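Local coordinates for zinc finger (CCCH type) motif-containing protein (PDB 7NH2) that probably reads N6-methyladenosine in mRNA through its YTH domain, the part of a longer zinc-finger protein held in this chain, at residues 10-15 / 51-56; 35-40 / 95-100. All blocks are in the same frame, centred on the assembly; numbering follows the deposited sequence. Where two conformers were deposited one is given.

Interaction 1: 10-15 / 51-56; sequences PQSTKR and TSTDHV
From S12/T53 to R15/V56 the two backbones run parallel, with paired CA atoms 4.7 to 5.1 Å apart and a corner in each chain, at T13 and at D54. This pair, strands 12-21 and 53-62, lies side by side in the mixed sheet of the YTH domain, and the connection between them carries helices 24-33 and 40-52. Before the corner S12 is gripped twice, its N donating to S52 O and its O accepting from D54 N. After it, R15 N donates to H55 O at 3.0 Å and 165°, whereas the bond from H55 N to T13 O is weak (130°).

S12, T53 and R15 put their side chains on one face of the sheet, K14 and H55 on the other. R15 crosses T53 at about a right angle: its aliphatic part lies against the threonine, CD 3.4 Å from T53 OG1, and the bend at chi3 (67°) carries the guanidinium on toward E134, which takes NE in a salt bridge. T53 OG1 is also hydrogen-bonded to A49 O, tying the strand to helix 40-52. On the opposite face K14 CG rests 4.0 Å from H55 CB, while H55 ND1 is hydrogen-bonded to R73 NE. One water joins both segments: it donates to P10 O (2.7 Å) and T53 OG1 (2.8 Å), accepts from R15 NH1 (3.2 Å) and is hydrogen-bonded to S12 OG.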
loop_
_atom_site.group_PDB
_atom_site.type_symbol
_atom_site.label_atom_id
_atom_site.label_comp_id
_atom_site.label_asym_id
_atom_site.label_seq_id
_atom_site.Cartn_x
_atom_site.Cartn_y
_atom_site.Cartn_z
ATOM N N PRO A 10 13.926 5.858 14.494
ATOM C CA PRO A 10 14.411 4.516 14.830
ATOM C C PRO A 10 14.642 3.664 13.586
ATOM O O PRO A 10 13.842 3.728 12.652
ATOM C CB PRO A 10 13.262 3.934 15.656
ATOM C CG PRO A 10 12.049 4.626 15.140
ATOM C CD PRO A 10 12.489 6.019 14.780
ATOM N N GLN A 11 15.722 2.887 13.570
ATOM C CA GLN A 11 15.992 2.003 12.447
ATOM C C GLN A 11 15.225 0.695 12.597
ATOM O O GLN A 11 14.971 0.217 13.706
ATOM C CB GLN A 11 17.477 1.643 12.374
ATOM C CG GLN A 11 18.474 2.787 12.339
ATOM C CD GLN A 11 19.882 2.303 12.005
ATOM O OE1 GLN A 11 20.348 1.285 12.530
ATOM N NE2 GLN A 11 20.561 3.024 11.115
ATOM N N SER A 12 14.887 0.096 11.462
ATOM C CA SER A 12 14.374 -1.265 11.453
ATOM C C SER A 12 14.592 -1.858 10.071
ATOM O O SER A 12 14.979 -1.165 9.123
ATOM C CB SER A 12 12.916 -1.365 11.927
ATOM O OG SER A 12 12.031 -0.724 11.034
ATOM N N THR A 13 14.351 -3.161 9.969
ATOM C CA THR A 13 14.589 -3.852 8.713
ATOM C C THR A 13 13.386 -3.787 7.782
ATOM O O THR A 13 13.539 -3.479 6.599
ATOM C CB THR A 13 14.987 -5.302 8.981
ATOM O OG1 THR A 13 16.184 -5.307 9.760
ATOM C CG2 THR A 13 15.265 -6.043 7.685
ATOM N N LYS A 14 12.189 -4.090 8.286
ATOM C CA LYS A 14 10.985 -4.059 7.456
ATOM C C LYS A 14 9.830 -3.414 8.209
ATOM O O LYS A 14 9.563 -3.760 9.366
ATOM C CB LYS A 14 10.564 -5.465 7.009
ATOM C CG LYS A 14 11.529 -6.145 6.053
ATOM C CD LYS A 14 10.956 -7.457 5.549
ATOM C CE LYS A 14 11.933 -8.101 4.583
ATOM N NZ LYS A 14 11.406 -9.347 3.969
ATOM N N ARG A 15 9.124 -2.507 7.538
ATOM C CA ARG A 15 7.905 -1.907 8.068
ATOM C C ARG A 15 6.811 -2.018 7.013
ATOM O O ARG A 15 7.090 -2.087 5.816
ATOM C CB ARG A 15 8.124 -0.455 8.496
ATOM C CG ARG A 15 8.954 -0.358 9.767
ATOM C CD ARG A 15 9.324 1.072 10.093
ATOM N NE ARG A 15 8.192 1.907 10.465
ATOM C CZ ARG A 15 8.293 3.208 10.706
ATOM N NH1 ARG A 15 9.475 3.811 10.602
ATOM N NH2 ARG A 15 7.217 3.909 11.029
ATOM N N THR A 51 13.672 6.335 4.872
ATOM C CA THR A 51 15.070 6.652 5.129
ATOM C C THR A 51 15.625 5.961 6.368
ATOM O O THR A 51 16.844 5.985 6.577
ATOM C CB THR A 51 15.253 8.171 5.218
ATOM O OG1 THR A 51 14.483 8.689 6.303
ATOM C CG2 THR A 51 14.774 8.826 3.933
ATOM N N SER A 52 14.779 5.327 7.177
ATOM C CA SER A 52 15.217 4.666 8.403
ATOM C C SER A 52 14.988 3.159 8.391
ATOM O O SER A 52 15.251 2.496 9.402
ATOM C CB SER A 52 14.482 5.276 9.609
ATOM O OG SER A 52 13.072 5.096 9.505
ATOM N N THR A 53 14.515 2.598 7.287
ATOM C CA THR A 53 14.082 1.208 7.243
ATOM C C THR A 53 14.627 0.568 5.975
ATOM O O THR A 53 14.609 1.187 4.903
ATOM C CB THR A 53 12.541 1.126 7.227
ATOM O OG1 THR A 53 11.989 1.998 8.220
ATOM C CG2 THR A 53 12.055 -0.281 7.519
ATOM N N ASP A 54 15.119 -0.673 6.088
ATOM C CA ASP A 54 15.667 -1.339 4.907
ATOM C C ASP A 54 14.602 -1.535 3.834
ATOM O O ASP A 54 14.887 -1.395 2.638
ATOM C CB ASP A 54 16.267 -2.695 5.283
ATOM C CG ASP A 54 17.581 -2.590 6.021
ATOM O OD1 ASP A 54 18.165 -1.486 6.084
ATOM O OD2 ASP A 54 18.019 -3.645 6.536
ATOM N N HIS A 55 13.362 -1.844 4.244
ATOM C CA HIS A 55 12.262 -2.105 3.312
ATOM C C HIS A 55 10.968 -1.537 3.865
ATOM O O HIS A 55 10.542 -1.901 4.962
ATOM C CB HIS A 55 12.068 -3.609 3.054
ATOM C CG HIS A 55 13.322 -4.309 2.632
ATOM N ND1 HIS A 55 13.789 -4.269 1.338
ATOM C CD2 HIS A 55 14.223 -5.033 3.340
ATOM C CE1 HIS A 55 14.920 -4.947 1.260
ATOM N NE2 HIS A 55 15.204 -5.420 2.461
ATOM N N VAL A 56 10.312 -0.700 3.071
ATOM C CA VAL A 56 8.983 -0.199 3.396
ATOM C C VAL A 56 8.010 -0.873 2.448
ATOM O O VAL A 56 8.080 -0.678 1.224
ATOM C CB VAL A 56 8.908 1.326 3.291
ATOM C CG1 VAL A 56 7.457 1.803 3.423
ATOM C CG2 VAL A 56 9.769 1.959 4.368
HETATM O O HOH W 1 12.270 2.287 11.024
#

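Interaction 2: 35-40 / 95-100; sequences VWATSK and GSNFRV. With OYK (~{N},9-dimethylpurin-6-amine), chain C.
W36 and F98 lie side by side with their side chains pointing the same way, the phenyl CZ reaching the rim of the indole near its plane, 3.9 Å from W36 CD1. The planes of the W36 five-membered ring and the F98 ring stand at 75°. The chi1 of F98, 55°, sets CG between its own backbone N and carbonyl carbon, which swings the ring back over the neighbouring strand; W36 O then sits over one phenyl face, 3.6 Å from F98 CD1. That same carbonyl oxygen accepts from F98 N, and W36 N donates to F98 O, both at 2.9 Å, the marks of an antiparallel hydrogen-bonded pair. V100 CG2 adds an apolar touch on W36 CB, 3.7 Å away.

Beyond CB the indole leads away from strand 98-109, and one of its faces receives the bound N,9-dimethylpurin-6-amine, whose N08 lies 3.5 Å from W36 CZ2. The ligand's methyl C09 also lies over the six-membered ring, and N08 makes a weak bond to A37 O, 2.8 Å but only 127° at the hydrogen. This is consistent with the aromatic cage by which YTH domains recognise N6-methyladenine; W87, whose ring meets W36 at a steep tilt, is probably another of its walls.

N97 probably works from the second shell. Its CB packs on V35 CG2, while OD1 accepts from W87 NE1 and Q91 NE2 and ND2 donates to L82 O, so the amide's rotation is fixed and W87 is held by its indole N-H. OD1 also lies close to A37 CB, at 3.2 Å. Past the strand pair the segments stay joined: a water at the edge of the F98 ring accepts from T38 N and donates to S96 O, and G95 N donates to T38 O.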
loop_
_atom_site.group_PDB
_atom_site.type_symbol
_atom_site.label_atom_id
_atom_site.label_comp_id
_atom_site.label_asym_id
_atom_site.label_seq_id
_atom_site.Cartn_x
_atom_site.Cartn_y
_atom_site.Cartn_z
ATOM N N VAL A 35 4.240 3.373 -9.572
ATOM C CA VAL A 35 4.174 4.695 -8.973
ATOM C C VAL A 35 3.023 4.733 -7.978
ATOM O O VAL A 35 2.011 4.049 -8.145
ATOM C CB VAL A 35 4.007 5.763 -10.081
ATOM C CG1 VAL A 35 2.703 5.566 -10.846
ATOM C CG2 VAL A 35 4.120 7.169 -9.480
ATOM N N TRP A 36 3.185 5.551 -6.937
ATOM C CA TRP A 36 2.103 5.826 -6.001
ATOM C C TRP A 36 2.232 7.260 -5.506
ATOM O O TRP A 36 3.268 7.909 -5.684
ATOM C CB TRP A 36 2.089 4.825 -4.822
ATOM C CG TRP A 36 0.788 4.872 -4.047
ATOM C CD1 TRP A 36 0.613 5.273 -2.758
ATOM C CD2 TRP A 36 -0.511 4.541 -4.548
ATOM N NE1 TRP A 36 -0.726 5.205 -2.416
ATOM C CE2 TRP A 36 -1.432 4.751 -3.498
ATOM C CE3 TRP A 36 -0.980 4.062 -5.777
ATOM C CZ2 TRP A 36 -2.796 4.515 -3.648
ATOM C CZ3 TRP A 36 -2.338 3.832 -5.927
ATOM C CH2 TRP A 36 -3.224 4.057 -4.866
ATOM N N ALA A 37 1.156 7.762 -4.906
ATOM C CA ALA A 37 1.199 8.985 -4.115
ATOM C C ALA A 37 0.150 8.859 -3.025
ATOM O O ALA A 37 -0.814 8.106 -3.163
ATOM C CB ALA A 37 0.953 10.245 -4.958
ATOM N N THR A 38 0.351 9.588 -1.927
ATOM C CA THR A 38 -0.569 9.534 -0.800
ATOM C C THR A 38 -0.782 10.953 -0.277
ATOM O O THR A 38 -0.231 11.921 -0.814
ATOM C CB THR A 38 -0.067 8.526 0.251
ATOM O OG1 THR A 38 -1.045 8.377 1.283
ATOM C CG2 THR A 38 1.269 8.963 0.851
ATOM N N SER A 39 -1.614 11.081 0.758
ATOM C CA SER A 39 -1.866 12.377 1.374
ATOM C C SER A 39 -0.559 12.984 1.873
ATOM O O SER A 39 0.441 12.294 2.077
ATOM C CB SER A 39 -2.809 12.219 2.564
ATOM O OG SER A 39 -2.107 11.588 3.627
ATOM N N LYS A 40 -0.583 14.301 2.090
ATOM C CA LYS A 40 0.638 14.982 2.505
ATOM C C LYS A 40 1.140 14.463 3.852
ATOM O O LYS A 40 2.349 14.277 4.040
ATOM C CB LYS A 40 0.421 16.496 2.508
ATOM C CG LYS A 40 0.602 17.107 1.120
ATOM C CD LYS A 40 -0.193 18.393 0.945
ATOM C CE LYS A 40 -0.402 18.715 -0.532
ATOM N NZ LYS A 40 -0.195 20.162 -0.835
ATOM N N GLY A 95 0.741 14.364 -1.803
ATOM C CA GLY A 95 2.164 14.585 -1.903
ATOM C C GLY A 95 2.644 14.246 -3.304
ATOM O O GLY A 95 1.876 13.864 -4.186
ATOM N N SER A 96 3.946 14.402 -3.515
ATOM C CA SER A 96 4.521 14.080 -4.812
ATOM C C SER A 96 4.592 12.565 -5.017
ATOM O O SER A 96 4.581 11.772 -4.070
ATOM C CB SER A 96 5.915 14.688 -4.958
ATOM O OG SER A 96 5.830 16.107 -5.008
ATOM N N ASN A 97 4.688 12.174 -6.282
ATOM C CA ASN A 97 4.706 10.763 -6.634
ATOM C C ASN A 97 6.033 10.114 -6.252
ATOM O O ASN A 97 7.095 10.750 -6.287
ATOM C CB ASN A 97 4.468 10.622 -8.134
ATOM C CG ASN A 97 3.117 11.167 -8.536
ATOM O OD1 ASN A 97 2.175 11.106 -7.762
ATOM N ND2 ASN A 97 3.012 11.716 -9.744
ATOM N N PHE A 98 5.969 8.830 -5.882
ATOM C CA PHE A 98 7.173 8.052 -5.625
ATOM C C PHE A 98 7.086 6.698 -6.321
ATOM O O PHE A 98 6.007 6.207 -6.659
ATOM C CB PHE A 98 7.457 7.901 -4.125
ATOM C CG PHE A 98 6.315 7.322 -3.330
ATOM C CD1 PHE A 98 5.370 8.141 -2.751
ATOM C CD2 PHE A 98 6.217 5.959 -3.146
ATOM C CE1 PHE A 98 4.332 7.609 -1.999
ATOM C CE2 PHE A 98 5.187 5.420 -2.400
ATOM C CZ PHE A 98 4.250 6.235 -1.826
ATOM N N ARG A 99 8.238 6.082 -6.546
ATOM C CA ARG A 99 8.256 4.786 -7.202
ATOM C C ARG A 99 7.889 3.655 -6.249
ATOM O O ARG A 99 8.272 3.652 -5.070
ATOM C CB ARG A 99 9.619 4.518 -7.834
ATOM C CG ARG A 99 9.943 5.472 -8.967
ATOM C CD ARG A 99 11.259 5.115 -9.638
ATOM N NE ARG A 99 11.590 6.052 -10.715
ATOM C CZ ARG A 99 11.072 6.011 -11.939
ATOM N NH1 ARG A 99 10.183 5.084 -12.265
ATOM N NH2 ARG A 99 11.443 6.908 -12.845
ATOM N N VAL A 100 7.122 2.699 -6.767
ATOM C CA VAL A 100 6.757 1.483 -6.048
ATOM C C VAL A 100 6.952 0.310 -6.993
ATOM O O VAL A 100 6.649 0.407 -8.186
ATOM C CB VAL A 100 5.294 1.528 -5.560
ATOM C CG1 VAL A 100 4.878 0.199 -4.928
ATOM C CG2 VAL A 100 5.112 2.660 -4.575
HETATM N N12 OYK C . -6.645 10.061 -3.155
HETATM C C01 OYK C . -6.717 10.344 -0.029
HETATM C C03 OYK C . -4.651 9.031 -0.423
HETATM C C05 OYK C . -5.774 9.594 -2.216
HETATM C C06 OYK C . -4.672 8.875 -2.609
HETATM C C07 OYK C . -4.490 8.658 -3.994
HETATM C C09 OYK C . -2.991 7.794 -5.854
HETATM C C11 OYK C . -6.445 9.837 -4.441
HETATM N N02 OYK C . -5.731 9.672 -0.856
HETATM N N04 OYK C . -3.987 8.541 -1.471
HETATM N N08 OYK C . -3.335 7.924 -4.448
HETATM N N10 OYK C . -5.381 9.149 -4.851
HETATM O O HOH W 2 2.991 10.953 -1.940
#

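Both contacts belong to one mixed sheet, but to different parts of it. Interaction 1 is a surface contact of parallel strands 53-62 and 12-21, fourth and fifth of six; interaction 2, more buried, sets outermost strand 35-36 antiparallel to strand 98-109. Their centres are 18 Å apart and they do not touch. Helix 40-52 links them: it begins just after T38 and S39, L46 packs on T38 and F98, A49 packs on R15 and V56, and its end leads into T53. The chemistry follows the setting: hydroxyls, a guanidinium and a four-partner water in 10-15/51-56; in 35-40/95-100 aromatic and aliphatic packing beside a purine pocket, with a bridging water and a buried, hydrogen-bonded amide.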